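Local coordinates for protein beta-galacturonidase (Eisenbergiella tayi, PDB 6NCW) that acts as a glycoside hydrolase of family 2 that hydrolyses beta-galacturonides and may also have beta-glucuronidase activity, at residues N22-I26 against W43-T49; T78-D84 against H110-A116; H91-Y95 against D123-H127. All blocks are in the same frame, centred on the assembly; numbering follows the deposited sequence.

Contact 1. Residues N22-I26 against W43-T49; sequences NFHTI and WENYPDT
Tyr46 presents an edge to the face of Phe23 in an almost ideal T-shaped pair: the planes stand at 89° and the Phe23 and Tyr46 centroids are 5.2 Å apart. Tyr46 CE1 lies 3.9 Å above the Phe23 plane, over the centre of that ring. With chi1 at 173°, Phe23 has CG anti to its backbone N, which sends the ring out from the strand toward the loop. There Phe23 CZ meets Trp43 CB at 3.6 Å, while the indole inclines to the phenyl ring at 39°, too oblique for a stack. Beyond the rings the methyls of Thr25 and Thr49 meet tip to tip, CG2 to CG2 at 3.7 Å. No hydrogen bond crosses between the segments; the loop is braced internally, Trp43 O accepting from Thr49 OG1 at 2.7 Å and from Tyr46 N on the opposite face of its carbonyl plane. Outside partners satisfy the polar atoms of two side chains, Trp43 NE1 bonding Tyr52 O and Tyr46 OH bonding Tyr58 OH, and Met298 of a second subunit packs on Tyr46. This is an aromatic cluster seating a loop against strand 19-26 in the N-terminal jelly-roll beta-sandwich characteristic of family 2 enzymes.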
loop_
_atom_site.group_PDB
_atom_site.type_symbol
_atom_site.label_atom_id
_atom_site.label_comp_id
_atom_site.label_asym_id
_atom_site.label_seq_id
_atom_site.Cartn_x
_atom_site.Cartn_y
_atom_site.Cartn_z
ATOM N N ASN A 22 -31.511 14.420 -14.128
ATOM C CA ASN A 22 -30.819 15.682 -13.906
ATOM C C ASN A 22 -30.671 15.911 -12.415
ATOM O O ASN A 22 -31.625 15.721 -11.657
ATOM C CB ASN A 22 -31.581 16.845 -14.539
ATOM C CG ASN A 22 -31.402 16.896 -16.032
ATOM O OD1 ASN A 22 -30.357 16.517 -16.558
ATOM N ND2 ASN A 22 -32.416 17.367 -16.724
ATOM N N PHE A 23 -29.470 16.347 -12.008
ATOM C CA PHE A 23 -29.077 16.457 -10.613
ATOM C C PHE A 23 -28.405 17.795 -10.350
ATOM O O PHE A 23 -27.550 18.235 -11.121
ATOM C CB PHE A 23 -28.114 15.313 -10.227
ATOM C CG PHE A 23 -27.519 15.439 -8.834
ATOM C CD1 PHE A 23 -26.248 15.975 -8.642
ATOM C CD2 PHE A 23 -28.221 14.988 -7.725
ATOM C CE1 PHE A 23 -25.692 16.072 -7.358
ATOM C CE2 PHE A 23 -27.677 15.085 -6.443
ATOM C CZ PHE A 23 -26.408 15.623 -6.258
ATOM N N HIS A 24 -28.778 18.425 -9.238
ATOM C CA HIS A 24 -28.045 19.571 -8.729
ATOM C C HIS A 24 -28.318 19.695 -7.231
ATOM O O HIS A 24 -29.406 19.346 -6.763
ATOM C CB HIS A 24 -28.406 20.863 -9.488
ATOM C CG HIS A 24 -29.836 21.274 -9.371
ATOM N ND1 HIS A 24 -30.306 22.046 -8.330
ATOM C CD2 HIS A 24 -30.897 21.043 -10.181
ATOM C CE1 HIS A 24 -31.597 22.266 -8.499
ATOM N NE2 HIS A 24 -31.980 21.665 -9.611
ATOM N N THR A 25 -27.295 20.132 -6.478
ATOM C CA THR A 25 -27.478 20.463 -5.070
ATOM C C THR A 25 -28.304 21.748 -4.939
ATOM O O THR A 25 -28.350 22.576 -5.851
ATOM C CB THR A 25 -26.128 20.654 -4.362
ATOM O OG1 THR A 25 -25.421 21.750 -4.958
ATOM C CG2 THR A 25 -25.276 19.389 -4.435
ATOM N N ILE A 26 -28.951 21.922 -3.784
ATOM C CA ILE A 26 -29.700 23.146 -3.518
ATOM C C ILE A 26 -29.336 23.696 -2.147
ATOM O O ILE A 26 -28.813 22.993 -1.283
ATOM C CB ILE A 26 -31.224 22.945 -3.624
ATOM C CG1 ILE A 26 -31.703 21.892 -2.641
ATOM C CG2 ILE A 26 -31.612 22.546 -5.032
ATOM C CD1 ILE A 26 -33.184 21.544 -2.832
ATOM N N TRP A 43 -24.883 10.391 -4.266
ATOM C CA TRP A 43 -24.106 11.498 -4.805
ATOM C C TRP A 43 -22.720 11.599 -4.186
ATOM O O TRP A 43 -21.879 12.320 -4.725
ATOM C CB TRP A 43 -24.853 12.823 -4.655
ATOM C CG TRP A 43 -25.039 13.321 -3.267
ATOM C CD1 TRP A 43 -24.061 13.581 -2.328
ATOM C CD2 TRP A 43 -26.283 13.651 -2.656
ATOM N NE1 TRP A 43 -24.637 14.053 -1.173
ATOM C CE2 TRP A 43 -25.998 14.106 -1.343
ATOM C CE3 TRP A 43 -27.624 13.591 -3.084
ATOM C CZ2 TRP A 43 -27.008 14.507 -0.450
ATOM C CZ3 TRP A 43 -28.625 13.990 -2.197
ATOM C CH2 TRP A 43 -28.306 14.440 -0.891
ATOM N N GLU A 44 -22.445 10.876 -3.097
ATOM C CA GLU A 44 -21.079 10.844 -2.578
ATOM C C GLU A 44 -20.123 10.166 -3.549
ATOM O O GLU A 44 -18.908 10.322 -3.421
ATOM C CB GLU A 44 -21.027 10.145 -1.216
ATOM C CG GLU A 44 -21.569 11.002 -0.079
ATOM C CD GLU A 44 -23.070 10.827 0.133
ATOM O OE1 GLU A 44 -23.769 10.293 -0.772
ATOM O OE2 GLU A 44 -23.554 11.212 1.222
ATOM N N ASN A 45 -20.644 9.446 -4.524
ATOM C CA ASN A 45 -19.851 8.857 -5.584
ATOM C C ASN A 45 -19.731 9.755 -6.808
ATOM O O ASN A 45 -18.996 9.396 -7.736
ATOM C CB ASN A 45 -20.474 7.511 -5.967
ATOM C CG ASN A 45 -20.619 6.604 -4.762
ATOM O OD1 ASN A 45 -21.681 6.036 -4.523
ATOM N ND2 ASN A 45 -19.542 6.509 -3.955
ATOM N N TYR A 46 -20.444 10.915 -6.840
ATOM C CA TYR A 46 -20.177 11.767 -8.003
ATOM C C TYR A 46 -19.031 12.713 -7.673
ATOM O O TYR A 46 -18.962 13.229 -6.553
ATOM C CB TYR A 46 -21.403 12.599 -8.413
ATOM C CG TYR A 46 -22.746 11.917 -8.345
ATOM C CD1 TYR A 46 -23.900 12.677 -8.187
ATOM C CD2 TYR A 46 -22.885 10.524 -8.466
ATOM C CE1 TYR A 46 -25.144 12.089 -8.121
ATOM C CE2 TYR A 46 -24.151 9.914 -8.406
ATOM C CZ TYR A 46 -25.271 10.716 -8.237
ATOM O OH TYR A 46 -26.536 10.174 -8.168
ATOM N N PRO A 47 -18.118 12.944 -8.621
ATOM C CA PRO A 47 -16.923 13.747 -8.310
ATOM C C PRO A 47 -17.170 15.058 -7.555
ATOM O O PRO A 47 -16.421 15.350 -6.618
ATOM C CB PRO A 47 -16.333 13.979 -9.705
ATOM C CG PRO A 47 -16.611 12.686 -10.392
ATOM C CD PRO A 47 -18.013 12.312 -9.948
ATOM N N ASP A 48 -18.192 15.842 -7.899
ATOM C CA ASP A 48 -18.350 17.169 -7.306
ATOM C C ASP A 48 -19.092 17.159 -5.974
ATOM O O ASP A 48 -19.196 18.207 -5.329
ATOM C CB ASP A 48 -19.062 18.105 -8.295
ATOM C CG ASP A 48 -18.323 18.202 -9.618
ATOM O OD1 ASP A 48 -17.182 18.700 -9.615
ATOM O OD2 ASP A 48 -18.855 17.737 -10.645
ATOM N N THR A 49 -19.592 16.006 -5.536
ATOM C CA THR A 49 -20.349 15.936 -4.297
ATOM C C THR A 49 -19.841 14.807 -3.387
ATOM O O THR A 49 -20.559 14.363 -2.494
ATOM C CB THR A 49 -21.842 15.796 -4.615
ATOM O OG1 THR A 49 -22.034 14.852 -5.672
ATOM C CG2 THR A 49 -22.424 17.133 -5.099
#

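Contact 2. Residues T78-D84 against H110-A116; sequences TASVLVD and HQLEVIA
Val81 and Val83 both press on Leu112 from the neighbouring strand, on the buried side of the pairing. Leu112 has CG anti to the backbone N (chi1 178°), which turns CD1 to within 3.7 Å of Val81 CG1 and 4.0 Å of Val83 CG2. Ala79, Val114 and Ala116 share this face, and Phe98 and Leu102 of strand 98-105 cover part of it. The backbones run antiparallel at 161°, with reciprocal bonds at the hydrogen-bonded pairs Ser80-Ile115 and Leu82-Glu113; Leu82 N reaches Glu113 O at 2.8 Å. Strands 78-83 and 109-117 are thus neighbours in the six-stranded sheet of a beta-sandwich, whose second sheet supplies strand 98-105.

The other face is looser and partly exposed. Its closest apolar touch is Leu82 CD1 on Ile115 CG1 at 3.8 Å; the extended chain of Glu113 carries OE2 to a hydrogen bond with Ser57 OG. Water also reaches this pairing: one molecule donates to Ile115 O, another to Gln111 O and, weakly, to Leu82 O.

At the strand end Asp84 holds the partner strand with both carboxylate oxygens. His110 ND1 donates to the syn lone pair of Asp84 OD1 at 2.8 Å, with carboxylate and imidazole planes 43° apart. Gln111 N donates to Asp84 OD2 at 3.0 Å, tilted from the carboxylate plane. His110 NE2 bonds Ala64 O, so both ring nitrogens are engaged, which would fix the ring's rotation.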
loop_
_atom_site.group_PDB
_atom_site.type_symbol
_atom_site.label_atom_id
_atom_site.label_comp_id
_atom_site.label_asym_id
_atom_site.label_seq_id
_atom_site.Cartn_x
_atom_site.Cartn_y
_atom_site.Cartn_z
ATOM N N THR A 78 -34.035 11.394 3.408
ATOM C CA THR A 78 -35.305 12.102 3.508
ATOM C C THR A 78 -35.716 12.593 2.124
ATOM O O THR A 78 -34.916 13.233 1.435
ATOM C CB THR A 78 -35.171 13.257 4.511
ATOM O OG1 THR A 78 -34.853 12.709 5.807
ATOM C CG2 THR A 78 -36.457 14.080 4.603
ATOM N N ALA A 79 -36.962 12.306 1.724
ATOM C CA ALA A 79 -37.435 12.529 0.356
ATOM C C ALA A 79 -38.653 13.440 0.317
ATOM O O ALA A 79 -39.518 13.362 1.189
ATOM C CB ALA A 79 -37.819 11.200 -0.326
ATOM N N SER A 80 -38.722 14.284 -0.714
ATOM C CA SER A 80 -39.934 14.998 -1.107
ATOM C C SER A 80 -40.133 14.805 -2.603
ATOM O O SER A 80 -39.220 15.070 -3.394
ATOM C CB SER A 80 -39.872 16.495 -0.795
ATOM O OG SER A 80 -39.802 16.724 0.592
ATOM N N VAL A 81 -41.323 14.353 -2.985
ATOM C CA VAL A 81 -41.647 14.029 -4.367
ATOM C C VAL A 81 -42.581 15.102 -4.914
ATOM O O VAL A 81 -43.620 15.397 -4.313
ATOM C CB VAL A 81 -42.298 12.644 -4.484
ATOM C CG1 VAL A 81 -42.532 12.330 -5.934
ATOM C CG2 VAL A 81 -41.430 11.571 -3.812
ATOM N N LEU A 82 -42.209 15.686 -6.044
ATOM C CA LEU A 82 -43.015 16.693 -6.720
ATOM C C LEU A 82 -43.300 16.207 -8.130
ATOM O O LEU A 82 -42.376 15.793 -8.843
ATOM C CB LEU A 82 -42.308 18.047 -6.777
ATOM C CG LEU A 82 -42.008 18.799 -5.474
ATOM C CD1 LEU A 82 -40.741 18.274 -4.821
ATOM C CD2 LEU A 82 -41.873 20.294 -5.761
ATOM N N VAL A 83 -44.573 16.248 -8.520
ATOM C CA VAL A 83 -45.017 15.920 -9.874
ATOM C C VAL A 83 -45.653 17.178 -10.464
ATOM O O VAL A 83 -46.542 17.776 -9.844
ATOM C CB VAL A 83 -46.006 14.746 -9.881
ATOM C CG1 VAL A 83 -46.646 14.592 -11.259
ATOM C CG2 VAL A 83 -45.297 13.442 -9.454
ATOM N N ASP A 84 -45.162 17.605 -11.629
ATOM C CA ASP A 84 -45.621 18.835 -12.277
ATOM C C ASP A 84 -45.571 20.021 -11.319
ATOM O O ASP A 84 -46.432 20.899 -11.336
ATOM C CB ASP A 84 -47.029 18.663 -12.853
ATOM C CG ASP A 84 -47.093 17.564 -13.901
ATOM O OD1 ASP A 84 -48.078 16.798 -13.917
ATOM O OD2 ASP A 84 -46.130 17.457 -14.693
ATOM N N HIS A 110 -45.108 14.517 -18.008
ATOM C CA HIS A 110 -45.065 15.105 -16.678
ATOM C C HIS A 110 -43.624 15.283 -16.208
ATOM O O HIS A 110 -42.701 14.619 -16.689
ATOM C CB HIS A 110 -45.843 14.240 -15.687
ATOM C CG HIS A 110 -47.240 13.950 -16.133
ATOM N ND1 HIS A 110 -48.278 14.835 -15.940
ATOM C CD2 HIS A 110 -47.765 12.891 -16.795
ATOM C CE1 HIS A 110 -49.388 14.324 -16.443
ATOM N NE2 HIS A 110 -49.104 13.148 -16.972
ATOM N N GLN A 111 -43.441 16.199 -15.258
ATOM C CA GLN A 111 -42.144 16.441 -14.638
ATOM C C GLN A 111 -42.126 15.786 -13.264
ATOM O O GLN A 111 -42.987 16.076 -12.426
ATOM C CB GLN A 111 -41.853 17.933 -14.515
ATOM C CG GLN A 111 -41.408 18.581 -15.819
ATOM C CD GLN A 111 -42.555 18.715 -16.806
ATOM O OE1 GLN A 111 -43.700 19.007 -16.417
ATOM N NE2 GLN A 111 -42.265 18.485 -18.088
ATOM N N LEU A 112 -41.157 14.900 -13.045
ATOM C CA LEU A 112 -40.911 14.281 -11.747
ATOM C C LEU A 112 -39.666 14.900 -11.130
ATOM O O LEU A 112 -38.613 14.979 -11.779
ATOM C CB LEU A 112 -40.722 12.771 -11.882
ATOM C CG LEU A 112 -40.418 12.028 -10.577
ATOM C CD1 LEU A 112 -41.503 12.262 -9.532
ATOM C CD2 LEU A 112 -40.259 10.541 -10.857
ATOM N N GLU A 113 -39.783 15.346 -9.888
ATOM C CA GLU A 113 -38.640 15.889 -9.169
ATOM C C GLU A 113 -38.634 15.308 -7.769
ATOM O O GLU A 113 -39.667 15.309 -7.094
ATOM C CB GLU A 113 -38.661 17.416 -9.103
ATOM C CG GLU A 113 -37.513 18.003 -8.274
ATOM C CD GLU A 113 -37.487 19.522 -8.281
ATOM O OE1 GLU A 113 -38.575 20.138 -8.409
ATOM O OE2 GLU A 113 -36.374 20.103 -8.163
ATOM N N VAL A 114 -37.480 14.799 -7.349
ATOM C CA VAL A 114 -37.291 14.261 -6.011
ATOM C C VAL A 114 -36.245 15.115 -5.311
ATOM O O VAL A 114 -35.136 15.299 -5.829
ATOM C CB VAL A 114 -36.859 12.788 -6.048
ATOM C CG1 VAL A 114 -36.739 12.234 -4.636
ATOM C CG2 VAL A 114 -37.840 11.987 -6.864
ATOM N N ILE A 115 -36.609 15.663 -4.156
ATOM C CA ILE A 115 -35.658 16.356 -3.295
ATOM C C ILE A 115 -35.164 15.321 -2.289
ATOM O O ILE A 115 -35.947 14.805 -1.485
ATOM C CB ILE A 115 -36.289 17.562 -2.585
ATOM C CG1 ILE A 115 -37.112 18.425 -3.555
ATOM C CG2 ILE A 115 -35.212 18.395 -1.896
ATOM C CD1 ILE A 115 -36.275 19.127 -4.576
ATOM N N ALA A 116 -33.880 14.988 -2.358
ATOM C CA ALA A 116 -33.250 14.065 -1.423
ATOM C C ALA A 116 -32.388 14.849 -0.454
ATOM O O ALA A 116 -31.730 15.819 -0.840
ATOM C CB ALA A 116 -32.387 13.027 -2.147
HETATM O O HOH W 1 -36.454 16.053 1.267
HETATM O O HOH W 2 -42.286 18.246 -10.467
#

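Contact 3. Residues H91-Y95 against D123-H127; sequences HYNAY and DSALH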
loop_
_atom_site.group_PDB
_atom_site.type_symbol
_atom_site.label_atom_id
_atom_site.label_comp_id
_atom_site.label_asym_id
_atom_site.label_seq_id
_atom_site.Cartn_x
_atom_site.Cartn_y
_atom_site.Cartn_z
ATOM N N HIS A 91 -41.054 11.198 2.569
ATOM C CA HIS A 91 -40.624 9.961 3.210
ATOM C C HIS A 91 -39.378 10.199 4.046
ATOM O O HIS A 91 -38.567 11.078 3.746
ATOM C CB HIS A 91 -40.346 8.871 2.174
ATOM C CG HIS A 91 -40.069 7.523 2.767
ATOM N ND1 HIS A 91 -38.798 6.982 2.833
ATOM C CD2 HIS A 91 -40.903 6.591 3.289
ATOM C CE1 HIS A 91 -38.867 5.775 3.371
ATOM N NE2 HIS A 91 -40.132 5.516 3.661
ATOM N N TYR A 92 -39.251 9.410 5.108
ATOM C CA TYR A 92 -38.050 9.349 5.924
ATOM C C TYR A 92 -37.631 7.891 6.047
ATOM O O TYR A 92 -38.487 7.006 6.208
ATOM C CB TYR A 92 -38.254 9.941 7.330
ATOM C CG TYR A 92 -37.025 9.808 8.201
ATOM C CD1 TYR A 92 -36.050 10.790 8.189
ATOM C CD2 TYR A 92 -36.818 8.676 9.012
ATOM C CE1 TYR A 92 -34.897 10.677 8.972
ATOM C CE2 TYR A 92 -35.658 8.546 9.800
ATOM C CZ TYR A 92 -34.701 9.552 9.772
ATOM O OH TYR A 92 -33.540 9.475 10.541
ATOM N N ASN A 93 -36.304 7.671 5.964
ATOM C CA ASN A 93 -35.571 6.407 6.121
ATOM C C ASN A 93 -35.106 5.906 4.762
ATOM O O ASN A 93 -35.919 5.658 3.865
ATOM C CB ASN A 93 -36.380 5.314 6.821
ATOM C CG ASN A 93 -35.499 4.178 7.348
ATOM O OD1 ASN A 93 -34.485 4.418 8.012
ATOM N ND2 ASN A 93 -35.888 2.946 7.065
ATOM N N ALA A 94 -33.792 5.737 4.616
ATOM C CA ALA A 94 -33.198 5.436 3.320
ATOM C C ALA A 94 -33.514 4.029 2.840
ATOM O O ALA A 94 -33.338 3.736 1.653
ATOM C CB ALA A 94 -31.673 5.606 3.394
ATOM N N TYR A 95 -33.951 3.149 3.729
ATOM C CA TYR A 95 -33.766 1.731 3.514
ATOM C C TYR A 95 -35.059 0.956 3.322
ATOM O O TYR A 95 -34.999 -0.264 3.147
ATOM C CB TYR A 95 -32.964 1.139 4.688
ATOM C CG TYR A 95 -31.667 1.851 4.987
ATOM C CD1 TYR A 95 -30.571 1.736 4.133
ATOM C CD2 TYR A 95 -31.522 2.624 6.147
ATOM C CE1 TYR A 95 -29.347 2.373 4.426
ATOM C CE2 TYR A 95 -30.320 3.256 6.450
ATOM C CZ TYR A 95 -29.241 3.136 5.586
ATOM O OH TYR A 95 -28.060 3.775 5.891
ATOM N N ASP A 123 -34.752 16.554 13.157
ATOM C CA ASP A 123 -35.831 15.875 12.444
ATOM C C ASP A 123 -35.526 14.403 12.207
ATOM O O ASP A 123 -36.451 13.628 11.938
ATOM C CB ASP A 123 -36.099 16.536 11.085
ATOM C CG ASP A 123 -36.512 17.999 11.202
ATOM O OD1 ASP A 123 -36.810 18.461 12.328
ATOM O OD2 ASP A 123 -36.547 18.682 10.154
ATOM N N SER A 124 -34.251 14.007 12.287
ATOM C CA SER A 124 -33.807 12.674 11.889
ATOM C C SER A 124 -33.360 11.910 13.129
ATOM O O SER A 124 -32.295 12.193 13.686
ATOM C CB SER A 124 -32.688 12.776 10.860
ATOM O OG SER A 124 -32.198 11.488 10.538
ATOM N N ALA A 125 -34.161 10.932 13.557
ATOM C CA ALA A 125 -33.832 10.188 14.769
ATOM C C ALA A 125 -33.068 8.897 14.497
ATOM O O ALA A 125 -32.409 8.375 15.409
ATOM C CB ALA A 125 -35.103 9.868 15.563
ATOM N N LEU A 126 -33.138 8.375 13.274
ATOM C CA LEU A 126 -32.470 7.130 12.918
ATOM C C LEU A 126 -31.135 7.390 12.221
ATOM O O LEU A 126 -30.095 6.867 12.637
ATOM C CB LEU A 126 -33.411 6.282 12.031
ATOM C CG LEU A 126 -34.809 6.034 12.627
ATOM C CD1 LEU A 126 -35.647 5.113 11.735
ATOM C CD2 LEU A 126 -34.729 5.466 14.030
ATOM N N HIS A 127 -31.144 8.212 11.173
ATOM C CA HIS A 127 -29.920 8.664 10.530
ATOM C C HIS A 127 -29.275 9.743 11.384
ATOM O O HIS A 127 -29.793 10.859 11.455
ATOM C CB HIS A 127 -30.213 9.194 9.135
ATOM C CG HIS A 127 -30.635 8.133 8.185
ATOM N ND1 HIS A 127 -29.732 7.410 7.439
ATOM C CD2 HIS A 127 -31.862 7.643 7.885
ATOM C CE1 HIS A 127 -30.388 6.537 6.697
ATOM N NE2 HIS A 127 -31.682 6.660 6.944
#
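Tyr92 drives its hydroxyl into the bend of the backbone at 124-127, and the edge of the His127 ring points toward the face of Tyr92. Their planes stand at 78°, but the pair is offset, with centroids of Tyr92 and His127 5.8 Å apart. Chi1 of 177° places CG of Tyr92 anti to the backbone N and carries the ring across to the loop. At its end Tyr92 OH accepts from His127 N at 2.8 Å and from Leu126 N at 3.0 Å, the latter bond being more bent. The same hydroxyl donates to Ser124 OG, although the modelled separation is too short to be trusted. Ser124 OG in turn donates to His127 O at 2.6 Å, in the carbonyl plane and on a lone pair. Two backbone N-H groups and, at a doubtful distance, Ser124 OG thus converge on one phenol oxygen. Leu126 slants across the rim of the Tyr92 ring, its CG 3.9 Å from Tyr92 CE2.

The arrangement is an aromatic cluster of Tyr92, Tyr95 and His127 in the N-terminal beta-sandwich, joining the end of strand 86-92 and the turn after it to the loop that follows strand 109-117, beside the TIM-barrel domain that supplies His335 and helix 349-364. His127 is turned differently against Tyr95: their planes differ by only 20°, yet the rings are slid apart and barely overlap, meeting at Tyr95 CE2 and His127 CE1, 3.3 Å apart. Ala94 touches both rings. Its CB sits over the centre of one Tyr95 face and 3.7 Å from His127 CE1, while its backbone N donates to His127 NE2 at 3.3 Å. NE2 thus accepts, consistent with a proton on ND1, which bonds Ser134 OG. Asn93 OD1 is held by His335 ND1.

All three contacts reach one six-stranded sheet. Contacts 1 and 2, with centres 16 Å apart, touch where Trp43 CH2 packs 3.7 Å from Ala116 O and Ile26 CD1 lies 3.9 Å from Ile115 CG2. Contacts 2 and 3, 17 Å apart by centres, join through adjacent strands 78-83 and 86-92: Ala79 N is 2.9 Å from His91 O, a probable hydrogen bond. Contacts 1 and 3 do not touch, nearest atoms being about 10 Å apart. Contact 3 approaches the sugar site, the Tyr95 side chain being about 8 Å from that of His312, which binds galacturonate in another structure of this protein, and about 11 Å from bound glycerol; contacts 1 and 2 lie away from it.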